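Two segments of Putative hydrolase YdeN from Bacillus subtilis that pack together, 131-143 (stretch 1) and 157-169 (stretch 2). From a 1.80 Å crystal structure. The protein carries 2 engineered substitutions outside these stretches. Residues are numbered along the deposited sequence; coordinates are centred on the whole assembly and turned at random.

Stretch 1 (131-143) RAVIASKDDQIVP
Stretch 2 157-169: ALYEVQHGGHFLE

Residues 131-136 and 157-161 form neighbouring parallel β-strands whose axes approach to 4.7 Å and cross at -18°; beyond the strands, both chains run on into loops that remain in contact, and the two stretches together bury 936 Å². The register pairs Ala132 with Ala157, Val133 with Leu158, Ile134 with Tyr159, Ala135 with Glu160 and Ser136 with Val161, at CA-CA separations of 4.5 to 5.1 Å.

The ladder begins at Arg131, an extended residue (phi/psi -136/135) whose O accepts from Ala157 N at 3.1 Å; its CA-to-CB bond points sideways, and the m, t, m side chain makes no close contact with stretch 2. Ala132 (-147/148) directs CB to the sheet face shared with Ile134, Ser136, Ala157, Tyr159 and Val161, where it lies 4.1 Å from Tyr159 CE2, at the ring edge. Val133 (-120/128) bonds in both directions, as alternate residues do in a parallel pair: Val133 N donates to Ala157 O at 2.8 Å and Val133 O accepts from Tyr159 N at 2.8 Å. On the other face its t side chain meets Leu158 (t, p), with Val133 CG1 3.8 Å from Leu158 CD1.

Ile134 (-114/127; m, t) packs its CG1 4.2 Å from CB of Tyr159 (m), and its CG2 4.3 Å from Val161 CG2 and 4.1 Å from Phe167 CZ, linking strand and following loop in one apolar cluster. Ala135 (-145/148) repeats the backbone pattern, Ala135 N to Tyr159 O at 2.9 Å and Val161 N to Ala135 O at 2.8 Å.

Ser136 (-98/128, t) ends the strand and opens a type I turn to Asp139, closed by Asp139 N to Ser136 O at 3.2 Å. Ser136 OG donates to Gly165 O at 2.8 Å and accepts a weak bond from Gly164 N at 3.0 Å. Glycine suits this place: an ideal CB on Gly164 would lie only 2.9 Å from Ser136 CB, while Gly165 has a positive phi (48/-127). Phe167 (m; 56/47) closes the type II' turn begun at Gly164 and brings its CZ 3.8 Å from Ser136 CB.

Lys137 (-59/-32) supplies the last rung, Lys137 N to Val161 O at 2.9 Å. Asp138 (-104/19, p) then grips the opposing loop with both carboxylate oxygens: Asp138 OD2 accepts from ND1 of His163 (m) at 3.1 Å, and Asp138 OD1 receives weak bonds from Gly164 N at 3.2 Å and Gly165 N at 3.0 Å.

In Asp139 (-62/120, t), Asp139 OD2 accepts a hydrogen bond from His166 ND1 at 2.7 Å, at the edge of the imidazole, whose side chain is t with chi2 53°. Asp139 OD1 meanwhile holds its own loop, accepting from Ile141 N at 2.8 Å and Val142 N at 3.0 Å. Ile141 (-104/-55; m, t) lies over the His166 ring, its CB 4.1 Å from the ring centroid in a CH-pi contact, and Val142 CG2 (t) comes within 3.6 Å of His166 CE1. Pro143 follows without contact, at the N-cap of a helix.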

# COMPACT_ATOMS: atom_id res chain seq x y z
N ARG A 131 -9.08 -5.74 3.87
CA ARG A 131 -8.61 -4.38 3.50
C ARG A 131 -8.45 -3.49 4.74
O ARG A 131 -9.34 -3.44 5.57
CB ARG A 131 -9.56 -3.74 2.51
CG ARG A 131 -9.97 -4.61 1.32
CD ARG A 131 -11.12 -4.03 0.43
NE ARG A 131 -12.35 -3.95 1.23
CZ ARG A 131 -13.14 -4.98 1.54
NH1 ARG A 131 -12.87 -6.22 1.10
NH2 ARG A 131 -14.22 -4.77 2.30
N ALA A 132 -7.33 -2.77 4.79
CA ALA A 132 -7.04 -1.83 5.86
C ALA A 132 -6.24 -0.66 5.35
O ALA A 132 -5.48 -0.77 4.36
CB ALA A 132 -6.28 -2.52 6.99
N VAL A 133 -6.49 0.46 6.00
CA VAL A 133 -5.73 1.72 5.86
C VAL A 133 -5.13 2.11 7.23
O VAL A 133 -5.82 2.12 8.28
CB VAL A 133 -6.62 2.84 5.37
CG1 VAL A 133 -5.85 4.17 5.31
CG2 VAL A 133 -7.22 2.50 4.04
N ILE A 134 -3.83 2.36 7.25
CA ILE A 134 -3.14 2.80 8.47
C ILE A 134 -2.69 4.21 8.21
O ILE A 134 -2.03 4.47 7.19
CB ILE A 134 -1.94 1.92 8.73
CG1 ILE A 134 -2.43 0.46 8.87
CG2 ILE A 134 -1.16 2.44 9.92
CD1 ILE A 134 -1.38 -0.58 9.12
N ALA A 135 -3.04 5.13 9.07
CA ALA A 135 -2.79 6.55 8.80
C ALA A 135 -2.46 7.30 10.03
O ALA A 135 -2.98 7.03 11.11
CB ALA A 135 -4.01 7.19 8.09
N SER A 136 -1.62 8.31 9.85
CA SER A 136 -1.16 9.16 10.96
C SER A 136 -1.94 10.43 11.07
O SER A 136 -2.05 11.18 10.11
CB SER A 136 0.33 9.49 10.77
OG SER A 136 0.76 10.59 11.59
N LYS A 137 -2.45 10.73 12.27
CA LYS A 137 -3.23 11.94 12.48
C LYS A 137 -2.48 13.21 12.17
O LYS A 137 -3.12 14.17 11.70
CB LYS A 137 -3.81 12.03 13.90
CG LYS A 137 -4.81 13.15 14.13
CD LYS A 137 -5.96 13.03 13.15
CE LYS A 137 -7.27 13.71 13.52
NZ LYS A 137 -7.14 15.16 13.56
N ASP A 138 -1.16 13.23 12.37
CA ASP A 138 -0.36 14.42 12.16
C ASP A 138 0.49 14.44 10.90
O ASP A 138 1.41 15.27 10.75
CB ASP A 138 0.44 14.77 13.44
CG ASP A 138 1.54 13.76 13.77
OD1 ASP A 138 1.66 12.75 13.03
OD2 ASP A 138 2.31 13.90 14.80
N ASP A 139 0.13 13.57 9.97
CA ASP A 139 0.73 13.53 8.64
C ASP A 139 0.50 14.86 7.87
O ASP A 139 -0.63 15.31 7.68
CB ASP A 139 0.12 12.36 7.87
CG ASP A 139 0.97 11.91 6.66
OD1 ASP A 139 1.64 12.77 5.99
OD2 ASP A 139 1.03 10.71 6.33
N GLN A 140 1.60 15.50 7.52
CA GLN A 140 1.54 16.73 6.78
C GLN A 140 1.73 16.54 5.26
O GLN A 140 1.74 17.53 4.51
CB GLN A 140 2.64 17.67 7.33
CG GLN A 140 2.51 18.00 8.87
CD GLN A 140 1.23 18.67 9.16
OE1 GLN A 140 0.89 19.68 8.50
NE2 GLN A 140 0.43 18.07 10.06
N ILE A 141 1.89 15.30 4.80
CA ILE A 141 2.03 15.01 3.36
C ILE A 141 0.73 14.45 2.81
O ILE A 141 0.17 14.97 1.85
CB ILE A 141 3.21 14.07 3.08
CG1 ILE A 141 4.53 14.74 3.50
CG2 ILE A 141 3.20 13.72 1.58
CD1 ILE A 141 5.75 13.81 3.53
N VAL A 142 0.26 13.37 3.44
CA VAL A 142 -1.07 12.81 3.19
C VAL A 142 -2.00 13.14 4.37
O VAL A 142 -1.94 12.49 5.41
CB VAL A 142 -1.03 11.29 3.00
CG1 VAL A 142 -2.42 10.79 2.65
CG2 VAL A 142 -0.11 10.92 1.82
N PRO A 143 -2.87 14.11 4.24
CA PRO A 143 -3.74 14.46 5.37
C PRO A 143 -4.54 13.28 5.80
O PRO A 143 -5.04 12.46 4.98
CB PRO A 143 -4.60 15.60 4.82
CG PRO A 143 -3.79 16.13 3.69
CD PRO A 143 -3.08 14.97 3.06
N ALA A 157 -10.86 -1.27 7.13
CA ALA A 157 -10.59 -0.97 8.54
C ALA A 157 -9.55 0.12 8.60
O ALA A 157 -8.51 0.02 7.93
CB ALA A 157 -10.05 -2.19 9.24
N LEU A 158 -9.83 1.17 9.36
CA LEU A 158 -8.89 2.31 9.50
C LEU A 158 -8.23 2.21 10.86
O LEU A 158 -8.91 2.11 11.90
CB LEU A 158 -9.63 3.61 9.39
CG LEU A 158 -8.79 4.89 9.58
CD1 LEU A 158 -7.88 5.12 8.39
CD2 LEU A 158 -9.69 6.06 9.77
N TYR A 159 -6.92 2.27 10.86
CA TYR A 159 -6.09 2.36 12.08
C TYR A 159 -5.34 3.68 12.12
O TYR A 159 -4.51 3.98 11.25
CB TYR A 159 -5.11 1.20 12.06
CG TYR A 159 -5.76 -0.14 12.10
CD1 TYR A 159 -6.09 -0.73 13.32
CD2 TYR A 159 -6.06 -0.81 10.95
CE1 TYR A 159 -6.70 -1.97 13.37
CE2 TYR A 159 -6.70 -2.08 11.00
CZ TYR A 159 -7.01 -2.63 12.22
OH TYR A 159 -7.59 -3.86 12.26
N GLU A 160 -5.71 4.53 13.07
CA GLU A 160 -5.17 5.84 13.27
C GLU A 160 -4.00 5.73 14.22
O GLU A 160 -4.10 5.07 15.27
CB GLU A 160 -6.22 6.75 13.91
CG GLU A 160 -5.69 8.14 14.27
CD GLU A 160 -6.76 9.04 14.85
OE1 GLU A 160 -7.95 8.75 14.71
OE2 GLU A 160 -6.36 10.07 15.44
N VAL A 161 -2.90 6.39 13.88
CA VAL A 161 -1.76 6.49 14.78
C VAL A 161 -1.67 7.98 15.06
O VAL A 161 -1.50 8.80 14.14
CB VAL A 161 -0.47 6.00 14.14
CG1 VAL A 161 0.71 6.20 15.11
CG2 VAL A 161 -0.61 4.52 13.69
N GLN A 162 -1.83 8.37 16.33
CA GLN A 162 -1.97 9.78 16.65
C GLN A 162 -0.74 10.60 16.26
O GLN A 162 -0.86 11.72 15.74
CB GLN A 162 -2.31 9.95 18.15
CG GLN A 162 -2.74 11.34 18.49
CD GLN A 162 -3.24 11.43 19.91
OE1 GLN A 162 -2.75 10.68 20.78
NE2 GLN A 162 -4.23 12.30 20.15
N HIS A 163 0.43 10.06 16.53
CA HIS A 163 1.68 10.73 16.21
C HIS A 163 2.55 9.80 15.36
O HIS A 163 3.46 9.16 15.85
CB HIS A 163 2.43 11.22 17.48
CG HIS A 163 1.66 12.25 18.25
ND1 HIS A 163 1.30 13.47 17.71
CD2 HIS A 163 1.12 12.22 19.49
CE1 HIS A 163 0.57 14.14 18.58
NE2 HIS A 163 0.43 13.40 19.66
N GLY A 164 2.25 9.74 14.07
CA GLY A 164 2.98 8.86 13.18
C GLY A 164 3.80 9.55 12.11
O GLY A 164 4.36 8.87 11.27
N GLY A 165 3.87 10.88 12.12
CA GLY A 165 4.42 11.64 11.00
C GLY A 165 3.82 11.15 9.68
O GLY A 165 2.60 11.10 9.53
N HIS A 166 4.68 10.81 8.72
CA HIS A 166 4.29 10.09 7.47
C HIS A 166 4.93 8.65 7.41
O HIS A 166 5.12 8.05 6.31
CB HIS A 166 4.64 11.01 6.28
CG HIS A 166 4.27 10.49 4.92
ND1 HIS A 166 3.00 10.07 4.60
CD2 HIS A 166 4.99 10.42 3.76
CE1 HIS A 166 2.98 9.70 3.32
NE2 HIS A 166 4.19 9.87 2.80
N PHE A 167 5.25 8.09 8.59
CA PHE A 167 5.88 6.78 8.74
C PHE A 167 7.21 6.63 7.95
O PHE A 167 7.46 5.63 7.25
CB PHE A 167 4.90 5.65 8.40
CG PHE A 167 3.59 5.70 9.17
CD1 PHE A 167 3.53 5.35 10.50
CD2 PHE A 167 2.41 6.06 8.54
CE1 PHE A 167 2.30 5.38 11.20
CE2 PHE A 167 1.20 6.11 9.21
CZ PHE A 167 1.14 5.76 10.53
N LEU A 168 8.05 7.65 8.09
CA LEU A 168 9.35 7.71 7.43
C LEU A 168 10.53 7.41 8.36
O LEU A 168 10.47 7.67 9.59
CB LEU A 168 9.51 9.14 6.87
CG LEU A 168 8.43 9.64 5.94
CD1 LEU A 168 8.62 11.17 5.57
CD2 LEU A 168 8.53 8.81 4.67
N GLU A 169 11.65 6.93 7.79
CA GLU A 169 12.84 6.60 8.52
C GLU A 169 13.39 7.79 9.29
O GLU A 169 13.86 7.61 10.40
CB GLU A 169 13.94 6.04 7.59
CG GLU A 169 14.48 7.04 6.60
CD GLU A 169 15.27 6.38 5.47
OE1 GLU A 169 15.07 5.21 5.12
OE2 GLU A 169 16.10 7.07 4.89